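PDB 4ER8: TnpArep for protein from Escherichia coli, which binds the hairpins of repetitive extragenic palindromes and cleaves and recombines the mosaic elements that contain them, acting as a single-strand endonuclease. Local coordinates for residues 30-35 with 53-58; 37-42 with 46-51; 82-87 with 91-96. All coordinates share one frame; numbering follows the deposited sequence.

Contact 1 of 3, residues 30-35 with 53-58; sequences TQYQML and WVVLPE
Tyr32 and Val55 are the closest backbone pair, with their CA atoms 8.3 Å apart, so the first turn of helix 32-45 meets the end of strand 49-55 through side chains alone. No hydrogen bond joins the two segments. Val55 carries the strand's side of the contact, and both of its methyls are used. Leu35 is directed toward the strand and meets Val55 tip to tip. Its CD2 lies 3.7 Å from Val55 CG2 and equally close to Val55 CG1. With Leu35 CG anti to the backbone N (chi1 -176°), the branch is carried off the helix and into this position. Tyr32 comes in at a slant. Its ring offers an edge, and CE1 lies 3.8 Å from Val55 CG2, near the ring plane. CG2 is thus touched by both helix residues.

The fold is the RRM-like antiparallel sheet of HUH nucleases. Strand 49-55 is an outermost strand of the sheet within this chain and leads into strand 59-65, which carries the nickel ligands His59 and His61. Val55 faces helix 32-45, while its neighbour Val54 points away from it and packs on Ile116 and Pro120 of helix 106-122. The two helices therefore cover different faces. Phe134 meets the Tyr32 ring edge-to-face and is also joined to Val55 by a backbone hydrogen bond. Leu35 also packs on Phe84 of helix 73-87.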
loop_
_atom_site.group_PDB
_atom_site.type_symbol
_atom_site.label_atom_id
_atom_site.label_comp_id
_atom_site.label_asym_id
_atom_site.label_seq_id
_atom_site.Cartn_x
_atom_site.Cartn_y
_atom_site.Cartn_z
ATOM N N THR A 30 -12.727 -5.023 7.261
ATOM C CA THR A 30 -13.564 -6.141 7.673
ATOM C C THR A 30 -12.887 -7.473 7.314
ATOM O O THR A 30 -12.675 -8.326 8.186
ATOM C CB THR A 30 -14.977 -5.979 7.051
ATOM O OG1 THR A 30 -15.589 -4.793 7.596
ATOM C CG2 THR A 30 -15.875 -7.196 7.311
ATOM N N GLN A 31 -12.478 -7.624 6.058
ATOM C CA GLN A 31 -11.794 -8.834 5.637
ATOM C C GLN A 31 -10.294 -8.678 5.660
ATOM O O GLN A 31 -9.572 -9.250 4.832
ATOM C CB GLN A 31 -12.252 -9.250 4.251
ATOM C CG GLN A 31 -13.706 -9.678 4.194
ATOM C CD GLN A 31 -14.055 -10.672 5.287
ATOM O OE1 GLN A 31 -15.084 -10.521 5.950
ATOM N NE2 GLN A 31 -13.192 -11.683 5.500
ATOM N N TYR A 32 -9.809 -7.938 6.640
ATOM C CA TYR A 32 -8.373 -7.808 6.805
ATOM C C TYR A 32 -7.611 -9.126 6.576
ATOM O O TYR A 32 -6.559 -9.158 5.923
ATOM C CB TYR A 32 -8.051 -7.254 8.187
ATOM C CG TYR A 32 -6.619 -6.795 8.311
ATOM C CD1 TYR A 32 -6.016 -6.035 7.303
ATOM C CD2 TYR A 32 -5.863 -7.104 9.444
ATOM C CE1 TYR A 32 -4.702 -5.610 7.420
ATOM C CE2 TYR A 32 -4.554 -6.672 9.571
ATOM C CZ TYR A 32 -3.976 -5.931 8.555
ATOM O OH TYR A 32 -2.682 -5.509 8.687
ATOM N N GLN A 33 -8.179 -10.203 7.106
ATOM C CA GLN A 33 -7.579 -11.523 7.121
ATOM C C GLN A 33 -7.380 -12.104 5.746
ATOM O O GLN A 33 -6.278 -12.529 5.428
ATOM C CB GLN A 33 -8.441 -12.460 7.977
ATOM C CG GLN A 33 -8.445 -12.089 9.464
ATOM C CD GLN A 33 -7.028 -11.825 9.957
ATOM O OE1 GLN A 33 -6.069 -12.498 9.533
ATOM N NE2 GLN A 33 -6.880 -10.820 10.835
ATOM N N MET A 34 -8.436 -12.132 4.934
ATOM C CA MET A 34 -8.302 -12.582 3.541
ATOM C C MET A 34 -7.220 -11.778 2.855
ATOM O O MET A 34 -6.388 -12.350 2.144
ATOM C CB MET A 34 -9.589 -12.405 2.749
ATOM C CG MET A 34 -10.613 -13.528 2.879
ATOM S SD MET A 34 -12.247 -12.748 3.063
ATOM C CE MET A 34 -13.312 -14.193 3.208
ATOM N N LEU A 35 -7.218 -10.458 3.083
ATOM C CA LEU A 35 -6.203 -9.606 2.468
ATOM C C LEU A 35 -4.836 -10.055 2.888
ATOM O O LEU A 35 -4.026 -10.453 2.049
ATOM C CB LEU A 35 -6.390 -8.136 2.809
ATOM C CG LEU A 35 -5.433 -7.135 2.146
ATOM C CD1 LEU A 35 -5.651 -6.980 0.664
ATOM C CD2 LEU A 35 -5.589 -5.799 2.798
ATOM N N TRP A 53 3.446 -0.664 4.482
ATOM C CA TRP A 53 2.120 -0.843 3.953
ATOM C C TRP A 53 1.080 -0.310 4.949
ATOM O O TRP A 53 1.233 -0.545 6.136
ATOM C CB TRP A 53 1.938 -2.337 3.705
ATOM C CG TRP A 53 0.911 -2.758 2.714
ATOM C CD1 TRP A 53 -0.378 -2.304 2.601
ATOM C CD2 TRP A 53 1.062 -3.799 1.737
ATOM N NE1 TRP A 53 -1.018 -2.980 1.575
ATOM C CE2 TRP A 53 -0.157 -3.913 1.052
ATOM C CE3 TRP A 53 2.123 -4.649 1.376
ATOM C CZ2 TRP A 53 -0.343 -4.839 0.017
ATOM C CZ3 TRP A 53 1.943 -5.555 0.350
ATOM C CH2 TRP A 53 0.729 -5.643 -0.327
ATOM N N VAL A 54 0.081 0.450 4.483
ATOM C CA VAL A 54 -1.166 0.627 5.233
ATOM C C VAL A 54 -2.335 0.024 4.475
ATOM O O VAL A 54 -2.392 0.050 3.239
ATOM C CB VAL A 54 -1.643 2.067 5.367
ATOM C CG1 VAL A 54 -1.230 2.663 6.640
ATOM C CG2 VAL A 54 -1.279 2.892 4.144
ATOM N N VAL A 55 -3.312 -0.434 5.234
ATOM C CA VAL A 55 -4.597 -0.771 4.675
ATOM C C VAL A 55 -5.652 0.143 5.276
ATOM O O VAL A 55 -5.770 0.283 6.488
ATOM C CB VAL A 55 -4.966 -2.171 5.045
ATOM C CG1 VAL A 55 -6.333 -2.518 4.425
ATOM C CG2 VAL A 55 -3.845 -3.124 4.618
ATOM N N LEU A 56 -6.440 0.753 4.422
ATOM C CA LEU A 56 -7.515 1.543 4.931
ATOM C C LEU A 56 -8.758 0.732 4.638
ATOM O O LEU A 56 -8.646 -0.343 4.020
ATOM C CB LEU A 56 -7.487 2.955 4.342
ATOM C CG LEU A 56 -6.262 3.586 5.036
ATOM C CD1 LEU A 56 -5.063 3.739 4.104
ATOM C CD2 LEU A 56 -6.574 4.890 5.743
ATOM N N PRO A 57 -9.931 1.183 5.118
ATOM C CA PRO A 57 -11.092 0.346 4.851
ATOM C C PRO A 57 -11.319 0.188 3.369
ATOM O O PRO A 57 -11.699 -0.896 2.935
ATOM C CB PRO A 57 -12.244 1.120 5.484
ATOM C CG PRO A 57 -11.578 2.091 6.449
ATOM C CD PRO A 57 -10.283 2.434 5.810
ATOM N N GLU A 58 -11.033 1.227 2.586
ATOM C CA GLU A 58 -11.322 1.185 1.136
ATOM C C GLU A 58 -10.175 1.437 0.145
ATOM O O GLU A 58 -10.449 1.645 -1.031
ATOM C CB GLU A 58 -12.480 2.134 0.789
ATOM C CG GLU A 58 -12.404 3.497 1.487
ATOM C CD GLU A 58 -11.086 4.194 1.271
ATOM O OE1 GLU A 58 -10.277 4.274 2.219
ATOM O OE2 GLU A 58 -10.845 4.666 0.151
#

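Contact 2 of 3, residues 37-42 with 46-51; sequences HAIIKV and RPFEIN. With nucleotides of chain B.
Ile39 sets its CG1 beside the backbone N (chi1 -64°), which leaves the CG2 methyl anti to that N, and Ile50 stretches its CG1-CD1 arm fully out (chi2 -175°), which lets two branched side chains meet between helix and strand. They cross at about a right angle. Ile39 CG2 touches the end of that arm, with CD1 of Ile50 4.1 Å away. The same methyl lies near the Phe48 ring, 4.4 Å from its CZ, and approaches it at a slant. One methyl of the helix is thus shared by an aliphatic and an aromatic side chain of the segment that follows.

The chain turns back between the two segments. Arg46 N donates to Val42 O at 2.9 Å, a bond of the i to i+4 kind that closes the last turn of helix 32-45. Arg46 is the first residue to leave helical geometry. Beyond it the chain runs into strand 49-55, so the contact is a helix-to-strand connection of the RRM-like core. Phe48 is also covered by Lys43, which makes a cation-pi contact with its ring and donates to Phe48 O. Arg76 of helix 73-87 holds the carbonyls of Arg46 and Pro47.

The Arg46 side chain leaves the protein for the DNA. It is extended from CG to NE, and its guanidinium presents an edge to the backbone of DA12 of chain B. NH2 donates to OP1 of DA12 at 2.9 Å, nearly straight at 172°, with the oxygen close to the guanidinium plane. This grip is on a phosphate and not on a base. It therefore probably adds affinity for the hairpin without reading its sequence, while the hydrocarbon groups behind it pack inside the domain.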
loop_
_atom_site.group_PDB
_atom_site.type_symbol
_atom_site.label_atom_id
_atom_site.label_comp_id
_atom_site.label_asym_id
_atom_site.label_seq_id
_atom_site.Cartn_x
_atom_site.Cartn_y
_atom_site.Cartn_z
ATOM N N HIS A 37 -3.941 -12.722 4.051
ATOM C CA HIS A 37 -3.700 -14.050 3.506
ATOM C C HIS A 37 -3.233 -14.010 2.050
ATOM O O HIS A 37 -2.213 -14.603 1.708
ATOM C CB HIS A 37 -4.905 -14.980 3.771
ATOM C CG HIS A 37 -5.037 -15.388 5.222
ATOM N ND1 HIS A 37 -6.137 -15.070 5.999
ATOM C CD2 HIS A 37 -4.189 -16.069 6.040
ATOM C CE1 HIS A 37 -5.961 -15.533 7.228
ATOM N NE2 HIS A 37 -4.788 -16.144 7.278
ATOM N N ALA A 38 -3.937 -13.233 1.233
ATOM C CA ALA A 38 -3.633 -13.047 -0.196
ATOM C C ALA A 38 -2.223 -12.568 -0.486
ATOM O O ALA A 38 -1.536 -13.120 -1.360
ATOM C CB ALA A 38 -4.635 -12.103 -0.830
ATOM N N ILE A 39 -1.791 -11.543 0.239
ATOM C CA ILE A 39 -0.452 -10.976 0.050
ATOM C C ILE A 39 0.587 -12.027 0.383
ATOM O O ILE A 39 1.589 -12.167 -0.324
ATOM C CB ILE A 39 -0.219 -9.782 0.977
ATOM C CG1 ILE A 39 -1.183 -8.616 0.642
ATOM C CG2 ILE A 39 1.258 -9.393 1.000
ATOM C CD1 ILE A 39 -1.431 -7.667 1.820
ATOM N N ILE A 40 0.328 -12.760 1.467
ATOM C CA ILE A 40 1.150 -13.910 1.872
ATOM C C ILE A 40 1.332 -14.946 0.746
ATOM O O ILE A 40 2.470 -15.312 0.402
ATOM C CB ILE A 40 0.515 -14.655 3.056
ATOM C CG1 ILE A 40 0.170 -13.715 4.230
ATOM C CG2 ILE A 40 1.404 -15.845 3.447
ATOM C CD1 ILE A 40 1.344 -12.958 4.765
ATOM N N LYS A 41 0.210 -15.403 0.178
ATOM C CA LYS A 41 0.238 -16.412 -0.892
ATOM C C LYS A 41 1.118 -15.966 -2.054
ATOM O O LYS A 41 1.909 -16.750 -2.574
ATOM C CB LYS A 41 -1.184 -16.757 -1.371
ATOM C CG LYS A 41 -1.286 -17.966 -2.337
ATOM C CD LYS A 41 -1.994 -19.178 -1.667
ATOM C CE LYS A 41 -2.929 -19.992 -2.629
ATOM N NZ LYS A 41 -2.240 -20.971 -3.569
ATOM N N VAL A 42 0.979 -14.694 -2.436
ATOM C CA VAL A 42 1.683 -14.125 -3.599
ATOM C C VAL A 42 3.162 -13.880 -3.285
ATOM O O VAL A 42 4.052 -14.138 -4.117
ATOM C CB VAL A 42 0.976 -12.815 -4.129
ATOM C CG1 VAL A 42 1.656 -12.286 -5.414
ATOM C CG2 VAL A 42 -0.497 -13.075 -4.407
ATOM N N ARG A 46 6.349 -15.156 -5.497
ATOM C CA ARG A 46 7.137 -14.141 -6.195
ATOM C C ARG A 46 7.701 -13.241 -5.133
ATOM O O ARG A 46 7.096 -12.223 -4.807
ATOM C CB ARG A 46 6.264 -13.351 -7.161
ATOM C CG ARG A 46 5.565 -14.210 -8.226
ATOM C CD ARG A 46 4.598 -13.381 -9.053
ATOM N NE ARG A 46 3.794 -14.177 -9.976
ATOM C CZ ARG A 46 4.000 -14.237 -11.287
ATOM N NH1 ARG A 46 4.997 -13.541 -11.840
ATOM N NH2 ARG A 46 3.201 -14.988 -12.046
ATOM N N PRO A 47 8.845 -13.632 -4.542
ATOM C CA PRO A 47 9.368 -12.891 -3.372
ATOM C C PRO A 47 9.487 -11.373 -3.573
ATOM O O PRO A 47 9.845 -10.902 -4.661
ATOM C CB PRO A 47 10.763 -13.527 -3.126
ATOM C CG PRO A 47 11.050 -14.359 -4.337
ATOM C CD PRO A 47 9.692 -14.787 -4.876
ATOM N N PHE A 48 9.151 -10.616 -2.533
ATOM C CA PHE A 48 9.517 -9.187 -2.478
ATOM C C PHE A 48 9.645 -8.732 -1.030
ATOM O O PHE A 48 9.232 -9.449 -0.125
ATOM C CB PHE A 48 8.531 -8.296 -3.255
ATOM C CG PHE A 48 7.126 -8.300 -2.702
ATOM C CD1 PHE A 48 6.698 -7.279 -1.872
ATOM C CD2 PHE A 48 6.228 -9.309 -3.050
ATOM C CE1 PHE A 48 5.388 -7.265 -1.393
ATOM C CE2 PHE A 48 4.954 -9.317 -2.575
ATOM C CZ PHE A 48 4.511 -8.304 -1.732
ATOM N N GLU A 49 10.209 -7.543 -0.825
ATOM C CA GLU A 49 10.275 -6.964 0.507
ATOM C C GLU A 49 9.217 -5.857 0.682
ATOM O O GLU A 49 9.167 -4.897 -0.106
ATOM C CB GLU A 49 11.687 -6.435 0.790
ATOM C CG GLU A 49 12.178 -6.717 2.225
ATOM C CD GLU A 49 13.057 -5.586 2.777
ATOM O OE1 GLU A 49 13.012 -5.344 4.018
ATOM O OE2 GLU A 49 13.773 -4.927 1.974
ATOM N N ILE A 50 8.358 -6.029 1.684
ATOM C CA ILE A 50 7.433 -4.999 2.095
ATOM C C ILE A 50 8.175 -3.971 2.953
ATOM O O ILE A 50 8.349 -4.174 4.159
ATOM C CB ILE A 50 6.273 -5.552 2.918
ATOM C CG1 ILE A 50 5.494 -6.608 2.125
ATOM C CG2 ILE A 50 5.349 -4.414 3.342
ATOM C CD1 ILE A 50 4.195 -7.157 2.822
ATOM N N ASN A 51 8.595 -2.867 2.329
ATOM C CA ASN A 51 9.195 -1.756 3.046
ATOM C C ASN A 51 8.158 -1.131 3.980
ATOM O O ASN A 51 8.445 -0.909 5.172
ATOM C CB ASN A 51 9.738 -0.726 2.076
ATOM C CG ASN A 51 10.982 -1.194 1.372
ATOM O OD1 ASN A 51 12.061 -1.130 1.923
ATOM N ND2 ASN A 51 10.841 -1.650 0.137
ATOM P P DA B 12 2.927 -15.948 -16.156
ATOM O OP1 DA B 12 3.484 -15.340 -14.939
ATOM O OP2 DA B 12 3.797 -16.844 -16.947
ATOM O "O5'" DA B 12 1.520 -16.625 -15.775
ATOM C "C5'" DA B 12 0.609 -15.954 -14.969
ATOM C "C4'" DA B 12 -0.626 -16.800 -14.712
ATOM O "O4'" DA B 12 -1.386 -16.988 -15.936
ATOM C "C3'" DA B 12 -0.298 -18.215 -14.247
ATOM O "O3'" DA B 12 -1.350 -18.701 -13.410
ATOM C "C2'" DA B 12 -0.231 -19.027 -15.544
ATOM C "C1'" DA B 12 -1.394 -18.387 -16.295
ATOM N N9 DA B 12 -1.268 -18.536 -17.741
ATOM C C8 DA B 12 -0.155 -18.935 -18.445
ATOM N N7 DA B 12 -0.327 -18.953 -19.749
ATOM C C5 DA B 12 -1.649 -18.543 -19.901
ATOM C C6 DA B 12 -2.460 -18.348 -21.045
ATOM N N6 DA B 12 -2.009 -18.564 -22.290
ATOM N N1 DA B 12 -3.742 -17.920 -20.865
ATOM C C2 DA B 12 -4.176 -17.700 -19.608
ATOM N N3 DA B 12 -3.511 -17.861 -18.460
ATOM C C4 DA B 12 -2.245 -18.278 -18.680
#

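Contact 3 of 3, residues 82-87 with 91-96; sequences KQFTHA and KNIWQP. With nucleotides of chain B.
Thr85 OG1 sits among several polar groups: it lies 2.6 Å from OP1 of DT29 of chain B and 2.9 Å from Trp94 NE1, and the carbonyl of Lys81 is also within bonding distance. The Trp94 indole N-H bonds to the same Lys81 O. Here the end of helix 73-87 in the HUH domain faces the loop leading to strand 99-102, with DNA against both.

Trp94 turns the edge of its five-membered ring to the phosphate. Its six-membered ring meets the Phe84 ring obliquely, with centroids 5.9 Å apart and planes at 60°. Ile93 CD1 lies near the plane of the Phe84 ring, 3.8 Å from CE2 at its edge. Leu27 and Leu28 of helix 27-30 also pack on Phe84.

Further along the loop the DNA is read by base. Gln95 is stretched out, CG anti to the backbone N (chi1 158°), and its amide meets the minor-groove edge of DG4 of chain B. OE1 of Gln95 accepts from N2 of DG4 at 3.1 Å, and NE2 of Gln95 donates to N3 of DG4 at 3.0 Å. Both bonds are nearly straight. Replacing Gln95 with a leucine would probably leave N2 and N3 of that guanine without their protein partners and weaken its recognition. Next along the loop, Pro96 O lies 3.3 Å from C2 of DA3 of chain B.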
loop_
_atom_site.group_PDB
_atom_site.type_symbol
_atom_site.label_atom_id
_atom_site.label_comp_id
_atom_site.label_asym_id
_atom_site.label_seq_id
_atom_site.Cartn_x
_atom_site.Cartn_y
_atom_site.Cartn_z
ATOM N N LYS A 82 -6.215 -10.466 -7.405
ATOM C CA LYS A 82 -6.939 -11.677 -7.835
ATOM C C LYS A 82 -7.292 -12.586 -6.656
ATOM O O LYS A 82 -8.476 -12.849 -6.440
ATOM C CB LYS A 82 -6.173 -12.448 -8.895
ATOM C CG LYS A 82 -6.962 -13.571 -9.549
ATOM C CD LYS A 82 -6.436 -13.897 -10.959
ATOM C CE LYS A 82 -5.094 -14.611 -10.935
ATOM N NZ LYS A 82 -4.425 -14.625 -12.298
ATOM N N GLN A 83 -6.291 -13.035 -5.885
ATOM C CA GLN A 83 -6.565 -13.863 -4.695
ATOM C C GLN A 83 -7.647 -13.246 -3.857
ATOM O O GLN A 83 -8.618 -13.885 -3.533
ATOM C CB GLN A 83 -5.355 -14.049 -3.786
ATOM C CG GLN A 83 -4.139 -14.665 -4.423
ATOM C CD GLN A 83 -4.301 -16.130 -4.796
ATOM O OE1 GLN A 83 -3.930 -16.517 -5.907
ATOM N NE2 GLN A 83 -4.820 -16.955 -3.869
ATOM N N PHE A 84 -7.491 -11.988 -3.502
ATOM C CA PHE A 84 -8.464 -11.385 -2.622
ATOM C C PHE A 84 -9.850 -11.287 -3.260
ATOM O O PHE A 84 -10.865 -11.445 -2.562
ATOM C CB PHE A 84 -7.972 -10.033 -2.103
ATOM C CG PHE A 84 -8.937 -9.356 -1.188
ATOM C CD1 PHE A 84 -8.979 -9.686 0.164
ATOM C CD2 PHE A 84 -9.820 -8.395 -1.675
ATOM C CE1 PHE A 84 -9.880 -9.052 1.040
ATOM C CE2 PHE A 84 -10.721 -7.772 -0.830
ATOM C CZ PHE A 84 -10.749 -8.103 0.540
ATOM N N THR A 85 -9.909 -11.028 -4.566
ATOM C CA THR A 85 -11.199 -11.022 -5.262
ATOM C C THR A 85 -11.856 -12.413 -5.158
ATOM O O THR A 85 -13.049 -12.529 -4.832
ATOM C CB THR A 85 -11.048 -10.549 -6.701
ATOM O OG1 THR A 85 -10.843 -9.131 -6.688
ATOM C CG2 THR A 85 -12.293 -10.853 -7.517
ATOM N N HIS A 86 -11.042 -13.452 -5.377
ATOM C CA HIS A 86 -11.448 -14.855 -5.267
ATOM C C HIS A 86 -11.971 -15.159 -3.875
ATOM O O HIS A 86 -13.135 -15.553 -3.713
ATOM C CB HIS A 86 -10.255 -15.774 -5.585
ATOM C CG HIS A 86 -10.611 -17.226 -5.694
ATOM N ND1 HIS A 86 -11.714 -17.675 -6.397
ATOM C CD2 HIS A 86 -9.993 -18.335 -5.211
ATOM C CE1 HIS A 86 -11.767 -18.996 -6.328
ATOM N NE2 HIS A 86 -10.735 -19.422 -5.616
ATOM N N ALA A 87 -11.106 -14.947 -2.883
ATOM C CA ALA A 87 -11.396 -15.262 -1.491
ATOM C C ALA A 87 -12.737 -14.711 -0.985
ATOM O O ALA A 87 -13.471 -15.420 -0.299
ATOM C CB ALA A 87 -10.256 -14.815 -0.598
ATOM N N LYS A 91 -17.308 -9.371 -7.021
ATOM C CA LYS A 91 -16.854 -9.138 -8.400
ATOM C C LYS A 91 -16.626 -7.665 -8.609
ATOM O O LYS A 91 -17.407 -6.847 -8.092
ATOM C CB LYS A 91 -17.882 -9.624 -9.438
ATOM C CG LYS A 91 -18.101 -11.134 -9.482
ATOM C CD LYS A 91 -19.356 -11.561 -8.683
ATOM C CE LYS A 91 -19.400 -13.081 -8.467
ATOM N NZ LYS A 91 -19.139 -13.851 -9.733
ATOM N N ASN A 92 -15.559 -7.333 -9.358
ATOM C CA ASN A 92 -15.303 -5.955 -9.788
ATOM C C ASN A 92 -15.177 -4.935 -8.636
ATOM O O ASN A 92 -15.720 -3.833 -8.688
ATOM C CB ASN A 92 -16.395 -5.506 -10.769
ATOM C CG ASN A 92 -16.168 -4.093 -11.280
ATOM O OD1 ASN A 92 -15.018 -3.673 -11.489
ATOM N ND2 ASN A 92 -17.262 -3.336 -11.467
ATOM N N ILE A 93 -14.446 -5.301 -7.598
ATOM C CA ILE A 93 -14.282 -4.399 -6.459
ATOM C C ILE A 93 -13.169 -3.353 -6.618
ATOM O O ILE A 93 -13.269 -2.278 -6.047
ATOM C CB ILE A 93 -14.029 -5.192 -5.168
ATOM C CG1 ILE A 93 -12.718 -6.008 -5.281
ATOM C CG2 ILE A 93 -15.263 -6.049 -4.852
ATOM C CD1 ILE A 93 -12.434 -6.959 -4.112
ATOM N N TRP A 94 -12.126 -3.686 -7.382
ATOM C CA TRP A 94 -10.914 -2.867 -7.500
ATOM C C TRP A 94 -11.023 -1.680 -8.430
ATOM O O TRP A 94 -11.535 -1.820 -9.521
ATOM C CB TRP A 94 -9.779 -3.751 -8.032
ATOM C CG TRP A 94 -9.420 -4.836 -7.045
ATOM C CD1 TRP A 94 -9.589 -6.193 -7.197
ATOM C CD2 TRP A 94 -8.879 -4.645 -5.727
ATOM N NE1 TRP A 94 -9.179 -6.852 -6.050
ATOM C CE2 TRP A 94 -8.732 -5.926 -5.142
ATOM C CE3 TRP A 94 -8.496 -3.516 -4.992
ATOM C CZ2 TRP A 94 -8.213 -6.110 -3.857
ATOM C CZ3 TRP A 94 -7.974 -3.692 -3.710
ATOM C CH2 TRP A 94 -7.843 -4.982 -3.154
ATOM N N GLN A 95 -10.492 -0.523 -8.052
ATOM C CA GLN A 95 -10.126 0.424 -9.109
ATOM C C GLN A 95 -9.094 -0.263 -10.035
ATOM O O GLN A 95 -8.107 -0.830 -9.580
ATOM C CB GLN A 95 -9.632 1.784 -8.596
ATOM C CG GLN A 95 -8.773 2.535 -9.616
ATOM C CD GLN A 95 -8.630 4.001 -9.341
ATOM O OE1 GLN A 95 -8.685 4.441 -8.201
ATOM N NE2 GLN A 95 -8.436 4.780 -10.382
ATOM N N PRO A 96 -9.377 -0.290 -11.336
ATOM C CA PRO A 96 -8.467 -0.940 -12.258
ATOM C C PRO A 96 -7.039 -0.424 -12.105
ATOM O O PRO A 96 -6.810 0.729 -11.705
ATOM C CB PRO A 96 -9.036 -0.516 -13.633
ATOM C CG PRO A 96 -10.527 -0.489 -13.392
ATOM C CD PRO A 96 -10.605 0.175 -12.012
ATOM P P DA B 3 -1.908 9.823 -16.519
ATOM O OP1 DA B 3 -2.290 8.631 -17.279
ATOM O OP2 DA B 3 -1.886 11.053 -17.319
ATOM O "O5'" DA B 3 -2.687 10.147 -15.164
ATOM C "C5'" DA B 3 -2.835 9.197 -14.133
ATOM C "C4'" DA B 3 -3.912 8.178 -14.536
ATOM O "O4'" DA B 3 -4.029 7.157 -13.522
ATOM C "C3'" DA B 3 -5.311 8.690 -14.765
ATOM O "O3'" DA B 3 -5.891 7.831 -15.663
ATOM C "C2'" DA B 3 -5.935 8.506 -13.387
ATOM C "C1'" DA B 3 -5.317 7.166 -12.969
ATOM N N9 DA B 3 -5.061 6.887 -11.553
ATOM C C8 DA B 3 -4.680 7.751 -10.562
ATOM N N7 DA B 3 -4.504 7.166 -9.402
ATOM C C5 DA B 3 -4.800 5.832 -9.643
ATOM C C6 DA B 3 -4.811 4.682 -8.815
ATOM N N6 DA B 3 -4.499 4.656 -7.486
ATOM N N1 DA B 3 -5.122 3.522 -9.422
ATOM C C2 DA B 3 -5.416 3.528 -10.713
ATOM N N3 DA B 3 -5.462 4.539 -11.568
ATOM C C4 DA B 3 -5.125 5.659 -10.963
ATOM P P DG B 4 -7.328 8.150 -16.384
ATOM O OP1 DG B 4 -7.308 7.372 -17.641
ATOM O OP2 DG B 4 -7.578 9.606 -16.336
ATOM O "O5'" DG B 4 -8.442 7.433 -15.504
ATOM C "C5'" DG B 4 -8.404 6.059 -15.224
ATOM C "C4'" DG B 4 -9.283 5.810 -14.013
ATOM O "O4'" DG B 4 -8.708 6.586 -12.929
ATOM C "C3'" DG B 4 -10.741 6.273 -14.113
ATOM O "O3'" DG B 4 -11.506 5.445 -13.285
ATOM C "C2'" DG B 4 -10.705 7.674 -13.502
ATOM C "C1'" DG B 4 -9.735 7.423 -12.354
ATOM N N9 DG B 4 -9.070 8.609 -11.780
ATOM C C8 DG B 4 -8.934 9.856 -12.337
ATOM N N7 DG B 4 -8.270 10.709 -11.611
ATOM C C5 DG B 4 -7.930 9.973 -10.484
ATOM C C6 DG B 4 -7.178 10.350 -9.319
ATOM O O6 DG B 4 -6.670 11.474 -9.080
ATOM N N1 DG B 4 -7.021 9.308 -8.386
ATOM C C2 DG B 4 -7.509 8.058 -8.584
ATOM N N2 DG B 4 -7.299 7.197 -7.584
ATOM N N3 DG B 4 -8.215 7.684 -9.662
ATOM C C4 DG B 4 -8.393 8.685 -10.578
ATOM P P DT B 29 -9.906 -8.942 -10.250
ATOM O OP1 DT B 29 -9.363 -8.958 -8.863
ATOM O OP2 DT B 29 -11.130 -8.184 -10.595
ATOM O "O5'" DT B 29 -8.735 -8.643 -11.318
ATOM C "C5'" DT B 29 -7.416 -9.071 -10.937
ATOM C "C4'" DT B 29 -6.340 -8.463 -11.818
ATOM O "O4'" DT B 29 -6.431 -9.117 -13.076
ATOM C "C3'" DT B 29 -6.478 -6.972 -12.123
ATOM O "O3'" DT B 29 -5.294 -6.282 -11.678
ATOM C "C2'" DT B 29 -6.749 -6.902 -13.622
ATOM C "C1'" DT B 29 -6.166 -8.214 -14.108
ATOM N N1 DT B 29 -6.867 -8.751 -15.307
ATOM C C2 DT B 29 -6.111 -9.333 -16.291
ATOM O O2 DT B 29 -4.915 -9.421 -16.215
ATOM N N3 DT B 29 -6.798 -9.809 -17.371
ATOM C C4 DT B 29 -8.170 -9.730 -17.522
ATOM O O4 DT B 29 -8.748 -10.151 -18.491
ATOM C C5 DT B 29 -8.899 -9.113 -16.474
ATOM C C7 DT B 29 -10.374 -9.001 -16.632
ATOM C C6 DT B 29 -8.235 -8.654 -15.405
#

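Overall arrangement
Contacts 1 and 2 share helix 32-45 and strand 49-55, and along the chain contact 2 is nested inside the loop that contact 1 closes. Trp53 joins them: its CZ2 lies 3.5 Å from Ile39 CD1. Contact 3 follows in series and leans on both through helix 73-87. Phe84 CD1 is 3.5 Å from Leu35 N of contact 1, and Gln83 CB is 3.6 Å from Ala38 CB of contact 2. The side chains of Val55 and Trp94 lie about 10 and 12 Å from the nickel ion of the active site. DNA is held at contacts 2 and 3, whereas the nearest atom of contact 1 stays about 9 Å from it.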